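Glutathione S-transferase 2 (Heligmosomoides polygyrus, PDB 1TW9) probably catalyses the transfer of glutathione to electrophilic organic halides, giving S-substituted glutathione, a halide ion and a proton. Local coordinates at residues D166-N169 and Y174-G177; Q20-A25 and R69-T74; P82-L87 and F147-K152. All coordinates share one frame; numbering follows the deposited sequence.

Contact 1: residues D166-N169 and Y174-G177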
# COMPACT_ATOMS: atom_id res chain seq x y z
N ASP A 166 -20.94 4.10 1.63
CA ASP A 166 -21.36 3.25 0.56
C ASP A 166 -21.99 1.96 1.07
O ASP A 166 -23.11 1.61 0.65
CB ASP A 166 -20.17 2.87 -0.26
CG ASP A 166 -20.52 1.96 -1.43
OD1 ASP A 166 -21.64 2.01 -1.97
OD2 ASP A 166 -19.68 1.15 -1.86
N MET A 167 -21.30 1.25 1.95
CA MET A 167 -21.87 0.01 2.49
C MET A 167 -23.16 0.25 3.28
O MET A 167 -24.08 -0.60 3.24
CB MET A 167 -20.84 -0.72 3.36
CG MET A 167 -19.59 -1.18 2.63
SD MET A 167 -20.00 -2.33 1.28
CE MET A 167 -19.82 -1.13 -0.02
N THR A 168 -23.22 1.34 4.06
CA THR A 168 -24.42 1.61 4.85
C THR A 168 -25.58 1.97 3.94
O THR A 168 -26.69 1.63 4.21
CB THR A 168 -24.18 2.69 5.87
OG1 THR A 168 -23.08 2.32 6.68
CG2 THR A 168 -25.34 2.84 6.86
N ASN A 169 -25.32 2.67 2.85
CA ASN A 169 -26.37 2.84 1.82
C ASN A 169 -26.91 1.50 1.32
O ASN A 169 -28.13 1.30 1.24
CB ASN A 169 -25.88 3.69 0.65
CG ASN A 169 -25.77 5.13 1.00
OD1 ASN A 169 -26.50 5.60 1.88
ND2 ASN A 169 -24.90 5.87 0.29
N TYR A 174 -25.04 -2.31 8.39
CA TYR A 174 -23.56 -2.31 8.39
C TYR A 174 -22.97 -1.60 9.59
O TYR A 174 -21.97 -2.01 10.14
CB TYR A 174 -23.07 -1.71 7.09
CG TYR A 174 -21.56 -1.69 6.90
CD1 TYR A 174 -20.90 -2.75 6.33
CD2 TYR A 174 -20.82 -0.60 7.26
CE1 TYR A 174 -19.51 -2.73 6.19
CE2 TYR A 174 -19.46 -0.56 7.10
CZ TYR A 174 -18.81 -1.65 6.59
OH TYR A 174 -17.45 -1.69 6.44
N ILE A 175 -23.58 -0.48 9.96
CA ILE A 175 -23.10 0.38 10.99
C ILE A 175 -23.64 0.09 12.39
O ILE A 175 -23.18 0.70 13.40
CB ILE A 175 -23.43 1.81 10.49
CG1 ILE A 175 -22.35 2.75 10.96
CG2 ILE A 175 -24.83 2.20 10.70
CD1 ILE A 175 -20.95 2.25 10.64
N GLU A 176 -24.53 -0.88 12.47
CA GLU A 176 -25.10 -1.21 13.75
C GLU A 176 -23.99 -1.87 14.56
O GLU A 176 -23.30 -2.78 14.06
CB GLU A 176 -26.32 -2.10 13.59
CG GLU A 176 -27.51 -1.41 12.95
CD GLU A 176 -28.76 -2.28 12.83
OE1 GLU A 176 -28.75 -3.40 13.39
OE2 GLU A 176 -29.78 -1.82 12.24
N GLY A 177 -23.78 -1.38 15.78
CA GLY A 177 -22.70 -1.89 16.63
C GLY A 177 -21.44 -1.07 16.61
O GLY A 177 -20.50 -1.32 17.39
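Thr168 OG1 sits where the end of helix 155-170 meets the loop after it: it touches Tyr174 CD2 at 3.7 Å and Ile175 CB at 3.9 Å, and it is hydrogen-bonded back to Val164 O, one turn earlier in its own helix. This is a fold-back in the all-helical C-terminal domain of a glutathione transferase, where the chain leaves helix 155-170 and turns toward helix 179-189. Placing OG1 beside the backbone N (chi1 -56°) turns it back to Val164 O, and the same oxygen packs against the two loop carbons by van der Waals contact, not by polar bonds. The other branch lies against the isoleucine, Thr168 CG2 to Ile175 CG2 at 3.9 Å. Ile175 also packs on Val181 and Lys182 of helix 179-189, and so joins the two helices through the loop.

The larger apolar part is Met167 on the Tyr174 ring. Met167 CB stands almost squarely over the ring, 3.6 Å from its centroid and 9° off the normal, a CH-pi contact. Next along the chain, Met167 CG reaches Tyr174 CE1 at 3.9 Å, but the methionine then bends away, and its sulfur makes a more distant, oblique Met-aromatic contact. Tyr174 has CG anti to its backbone N (chi1 -177°), which aims the ring back at the helix and into a nest also lined by Val164, Leu125 and Leu133. At the far end of this buried ring, Tyr174 OH is hydrogen-bonded to Tyr98 OH; at the backbone, Tyr174 O accepts from Arg129 NE.

Contact 2: residues Q20-A25 and R69-T74. Unlike the reference sequence in segment 20-25: Val21 (reference Ile).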
# COMPACT_ATOMS: atom_id res chain seq x y z
N GLN A 20 -11.35 12.80 -3.84
CA GLN A 20 -11.66 13.46 -2.60
C GLN A 20 -10.45 14.22 -1.95
O GLN A 20 -10.64 15.23 -1.30
CB GLN A 20 -12.33 12.54 -1.65
CG GLN A 20 -13.67 12.09 -2.15
CD GLN A 20 -14.46 11.31 -1.19
OE1 GLN A 20 -14.10 11.26 0.00
NE2 GLN A 20 -15.52 10.69 -1.66
N VAL A 21 -9.22 13.74 -2.18
CA VAL A 21 -8.03 14.49 -1.76
C VAL A 21 -7.99 15.81 -2.51
O VAL A 21 -7.76 16.85 -1.96
CB VAL A 21 -6.77 13.66 -1.94
CG1 VAL A 21 -5.55 14.51 -1.69
CG2 VAL A 21 -6.81 12.46 -0.91
N PHE A 22 -8.19 15.73 -3.81
CA PHE A 22 -8.23 16.94 -4.62
C PHE A 22 -9.27 17.91 -4.10
O PHE A 22 -9.04 19.11 -3.98
CB PHE A 22 -8.56 16.60 -6.09
CG PHE A 22 -7.33 16.12 -6.94
CD1 PHE A 22 -6.13 16.83 -6.93
CD2 PHE A 22 -7.39 14.93 -7.65
CE1 PHE A 22 -5.07 16.40 -7.69
CE2 PHE A 22 -6.33 14.53 -8.43
CZ PHE A 22 -5.17 15.25 -8.44
N ALA A 23 -10.47 17.39 -3.80
CA ALA A 23 -11.58 18.21 -3.32
C ALA A 23 -11.15 18.87 -2.03
O ALA A 23 -11.35 20.09 -1.86
CB ALA A 23 -12.86 17.39 -3.12
N LEU A 24 -10.63 18.07 -1.10
CA LEU A 24 -10.20 18.56 0.21
C LEU A 24 -9.16 19.67 0.12
O LEU A 24 -9.11 20.57 0.96
CB LEU A 24 -9.56 17.42 0.99
CG LEU A 24 -10.08 17.00 2.32
CD1 LEU A 24 -8.96 16.29 3.03
CD2 LEU A 24 -10.87 18.05 3.15
N ALA A 25 -8.33 19.61 -0.91
CA ALA A 25 -7.23 20.57 -1.14
C ALA A 25 -7.66 21.77 -2.00
O ALA A 25 -6.84 22.63 -2.23
CB ALA A 25 -6.09 19.88 -1.79
N ARG A 69 -1.71 8.61 -1.49
CA ARG A 69 -0.65 8.99 -0.52
C ARG A 69 0.17 10.11 -1.09
O ARG A 69 0.43 11.08 -0.41
CB ARG A 69 0.19 7.82 -0.21
CG ARG A 69 1.28 8.06 0.79
CD ARG A 69 2.22 6.90 1.06
NE ARG A 69 1.51 5.69 1.39
CZ ARG A 69 1.15 4.73 0.55
NH1 ARG A 69 1.56 4.70 -0.73
NH2 ARG A 69 0.44 3.71 1.03
N TYR A 70 0.50 10.04 -2.36
CA TYR A 70 1.23 11.12 -3.01
C TYR A 70 0.50 12.49 -2.93
O TYR A 70 1.07 13.49 -2.53
CB TYR A 70 1.51 10.75 -4.47
CG TYR A 70 2.04 11.92 -5.29
CD1 TYR A 70 3.39 12.30 -5.18
CD2 TYR A 70 1.25 12.67 -6.13
CE1 TYR A 70 3.87 13.36 -5.78
CE2 TYR A 70 1.76 13.70 -6.76
CZ TYR A 70 3.06 14.02 -6.66
OH TYR A 70 3.47 15.17 -7.35
N LEU A 71 -0.76 12.49 -3.37
CA LEU A 71 -1.61 13.67 -3.32
C LEU A 71 -1.77 14.13 -1.92
O LEU A 71 -1.63 15.30 -1.62
CB LEU A 71 -2.94 13.36 -3.94
CG LEU A 71 -2.93 13.17 -5.43
CD1 LEU A 71 -4.32 12.73 -5.91
CD2 LEU A 71 -2.34 14.38 -6.22
N ALA A 72 -1.97 13.19 -1.00
CA ALA A 72 -2.14 13.56 0.43
C ALA A 72 -0.91 14.20 1.08
O ALA A 72 -1.02 15.19 1.73
CB ALA A 72 -2.59 12.38 1.24
N LYS A 73 0.27 13.75 0.70
CA LYS A 73 1.50 14.35 1.17
C LYS A 73 1.69 15.74 0.53
O LYS A 73 2.24 16.65 1.17
CB LYS A 73 2.64 13.44 0.90
CG LYS A 73 2.64 12.26 1.83
CD LYS A 73 3.77 11.20 1.55
CE LYS A 73 3.96 10.12 2.64
NZ LYS A 73 4.58 10.64 3.94
N THR A 74 1.34 15.83 -0.73
CA THR A 74 1.45 17.09 -1.44
C THR A 74 0.69 18.16 -0.71
O THR A 74 1.11 19.33 -0.60
CB THR A 74 0.96 16.92 -2.88
OG1 THR A 74 1.83 16.04 -3.57
CG2 THR A 74 1.01 18.20 -3.66
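Val21 and Phe22 straddle Leu71, and this is the tight, fully buried part of the contact. Val21 CG1 presses on Leu71 CB at 3.6 Å and also reaches the backbone of the facing helix, lying 3.9 Å from Ala72 N. The leucine fork goes to the phenylalanine: Leu71 CD1 lies over one face of the Phe22 ring, displaced toward the rim, 3.9 Å from its centroid in a CH-pi contact, while Leu71 CD2 meets Phe22 CZ at 3.7 Å. Leu54 of strand 53-56 touches both Phe22 and Leu71, and Tyr29 stacks on the Phe22 ring.

Toward the C-terminal ends the packing gives way. Thr74 is solvent-exposed, and its side chain comes no nearer to residues 20-25 than Thr74 CB to Val21 CG1 at 7.0 Å. Instead it turns back on its own helix: Thr74 OG1 donates to Tyr70 O at 2.9 Å, above the carbonyl plane, from the face opposite Thr74 N. Tyr70 itself meets Phe83 of the second subunit edge-to-face.

The axes of segments 20-24 and 69-74 come within 9.6 Å of each other, 10° from parallel, as the helices on one face of the sheet do in the thioredoxin-like N-terminal domain of glutathione transferases.

Contact 3: residues P82-L87 and F147-K152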
# COMPACT_ATOMS: atom_id res chain seq x y z
N PRO A 82 6.46 11.53 10.41
CA PRO A 82 6.71 10.31 9.68
C PRO A 82 5.98 9.09 10.29
O PRO A 82 5.39 8.27 9.54
CB PRO A 82 8.22 10.14 9.82
CG PRO A 82 8.73 11.52 9.86
CD PRO A 82 7.72 12.27 10.68
N PHE A 83 5.93 9.03 11.59
CA PHE A 83 5.20 7.90 12.24
C PHE A 83 3.69 8.01 11.99
O PHE A 83 3.01 6.99 11.76
CB PHE A 83 5.55 7.77 13.69
CG PHE A 83 5.21 6.44 14.26
CD1 PHE A 83 6.04 5.34 14.12
CD2 PHE A 83 4.04 6.26 14.97
CE1 PHE A 83 5.74 4.08 14.66
CE2 PHE A 83 3.74 5.01 15.58
CZ PHE A 83 4.58 3.90 15.39
N GLU A 84 3.11 9.21 12.11
CA GLU A 84 1.69 9.35 11.80
C GLU A 84 1.40 8.88 10.39
O GLU A 84 0.38 8.21 10.13
CB GLU A 84 1.17 10.77 12.01
CG GLU A 84 1.04 11.20 13.44
CD GLU A 84 0.23 12.45 13.65
OE1 GLU A 84 -0.21 13.07 12.66
OE2 GLU A 84 0.00 12.83 14.84
N SER A 85 2.27 9.24 9.44
CA SER A 85 2.01 8.90 8.10
C SER A 85 2.06 7.37 7.89
O SER A 85 1.19 6.79 7.17
CB SER A 85 3.03 9.56 7.16
OG SER A 85 2.77 9.36 5.81
N ALA A 86 2.91 6.73 8.65
CA ALA A 86 3.05 5.26 8.62
C ALA A 86 1.78 4.62 9.26
O ALA A 86 1.30 3.61 8.76
CB ALA A 86 4.26 4.82 9.34
N LEU A 87 1.26 5.16 10.35
CA LEU A 87 -0.01 4.65 10.92
C LEU A 87 -1.15 4.75 9.94
O LEU A 87 -1.96 3.83 9.83
CB LEU A 87 -0.32 5.40 12.20
CG LEU A 87 0.61 5.05 13.37
CD1 LEU A 87 0.29 5.99 14.56
CD2 LEU A 87 0.55 3.59 13.86
N PHE A 147 -10.55 11.90 14.30
CA PHE A 147 -9.89 11.31 13.16
C PHE A 147 -9.22 10.02 13.50
O PHE A 147 -9.10 9.67 14.71
CB PHE A 147 -8.87 12.30 12.55
CG PHE A 147 -9.48 13.62 12.21
CD1 PHE A 147 -9.21 14.73 12.99
CD2 PHE A 147 -10.37 13.74 11.17
CE1 PHE A 147 -9.80 15.93 12.72
CE2 PHE A 147 -11.01 14.96 10.91
CZ PHE A 147 -10.69 16.07 11.64
N LEU A 148 -8.86 9.27 12.48
CA LEU A 148 -8.21 7.97 12.69
C LEU A 148 -6.81 8.11 13.28
O LEU A 148 -6.45 7.34 14.18
CB LEU A 148 -8.23 7.16 11.44
CG LEU A 148 -9.58 6.51 11.10
CD1 LEU A 148 -9.58 6.00 9.74
CD2 LEU A 148 -9.81 5.40 12.10
N VAL A 149 -6.03 9.08 12.78
CA VAL A 149 -4.63 9.29 13.18
C VAL A 149 -4.39 10.73 13.35
O VAL A 149 -4.67 11.54 12.42
CB VAL A 149 -3.58 8.70 12.14
CG1 VAL A 149 -2.16 8.99 12.51
CG2 VAL A 149 -3.77 7.18 12.00
N GLY A 150 -3.86 11.11 14.52
CA GLY A 150 -3.49 12.47 14.71
C GLY A 150 -4.66 13.40 14.86
O GLY A 150 -5.80 13.00 14.98
N ASP A 151 -4.37 14.68 14.75
CA ASP A 151 -5.37 15.68 15.05
C ASP A 151 -5.98 16.36 13.81
O ASP A 151 -6.66 17.38 13.98
CB ASP A 151 -4.78 16.73 15.99
CG ASP A 151 -3.73 17.53 15.39
OD1 ASP A 151 -3.32 17.25 14.23
OD2 ASP A 151 -3.19 18.51 16.00
N LYS A 152 -5.75 15.82 12.61
CA LYS A 152 -6.23 16.41 11.39
C LYS A 152 -6.65 15.33 10.44
O LYS A 152 -6.23 14.17 10.53
CB LYS A 152 -5.09 17.22 10.81
CG LYS A 152 -5.33 17.93 9.55
CD LYS A 152 -4.01 18.56 9.12
CE LYS A 152 -4.17 19.41 7.82
NZ LYS A 152 -2.89 19.84 7.15
O HOH W 1 -1.96 15.17 12.29
O HOH W 2 -1.46 15.03 15.33
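Glu84 leaves its helix with CG anti to the carbonyl carbon (chi1 -71°) and then runs out extended (chi2 -166°), which lays its carboxylate against Gly150, while Val149, with CG1 anti to its backbone N (chi1 177°), slides past it the opposite way. The pairing ties the start of helix 82-101 to the loop ahead of helix 155-170 in the helical part of the glutathione transferase fold. Gly150 and Asp157 match the glycine and aspartate of the family's G-x-x-h-S/T-x-x-D signature, and Asp157 OD1 accepts from Leu148 N.

Val149 straddles one helical turn: its CG1 lies 3.6 Å from Glu84 O, and its CG2 lies 3.9 Å from Leu87 CB. Ile88 and Leu91 of the same helix pack on Val149 as well, and Leu87 also packs on Gln60 of the second subunit.

The glutamate end is closer still. Glu84 OE2 approaches Gly150 CA to 3.5 Å, and a CB on this residue would run into Glu84 OE1, so the loop passes there without a side chain. Glu84 OE1 also accepts from Ala80 N, which fixes one corner of the carboxylate. With an alanine in place of Glu84, Ala80 N would probably lose its side-chain acceptor and the two bridging waters their hold on the helix.

Those waters link the carboxylate to Asp151, and probably help to screen two like charges. Water 1 is hydrogen-bonded to Glu84 OE1 at 2.8 Å and, at 3.2 Å, to Asp151 OD1. Water 2 binds Glu84 OE2 at 2.7 Å and accepts from Asp151 N at 3.0 Å.

Overall arrangement
Contact 2 is the core contact, wholly buried and apolar, between two helices of the thioredoxin-like domain. Contacts 1 and 3 are partly buried, and each sets a loop on a helix; helix 155-170 carries one side of contact 1 and follows the loop of contact 3. Contact 1 relies on an aromatic face, whereas contact 3 adds water bridges at its outer side. Contacts 2 and 3, with centres 15 Å apart, meet through a probable hydrogen bond of Lys73 NZ to Ser85 OG at 2.9 Å, and both reach the second subunit. Contact 1, its centre 26 Å from that of contact 2, touches no other chain of the dimer.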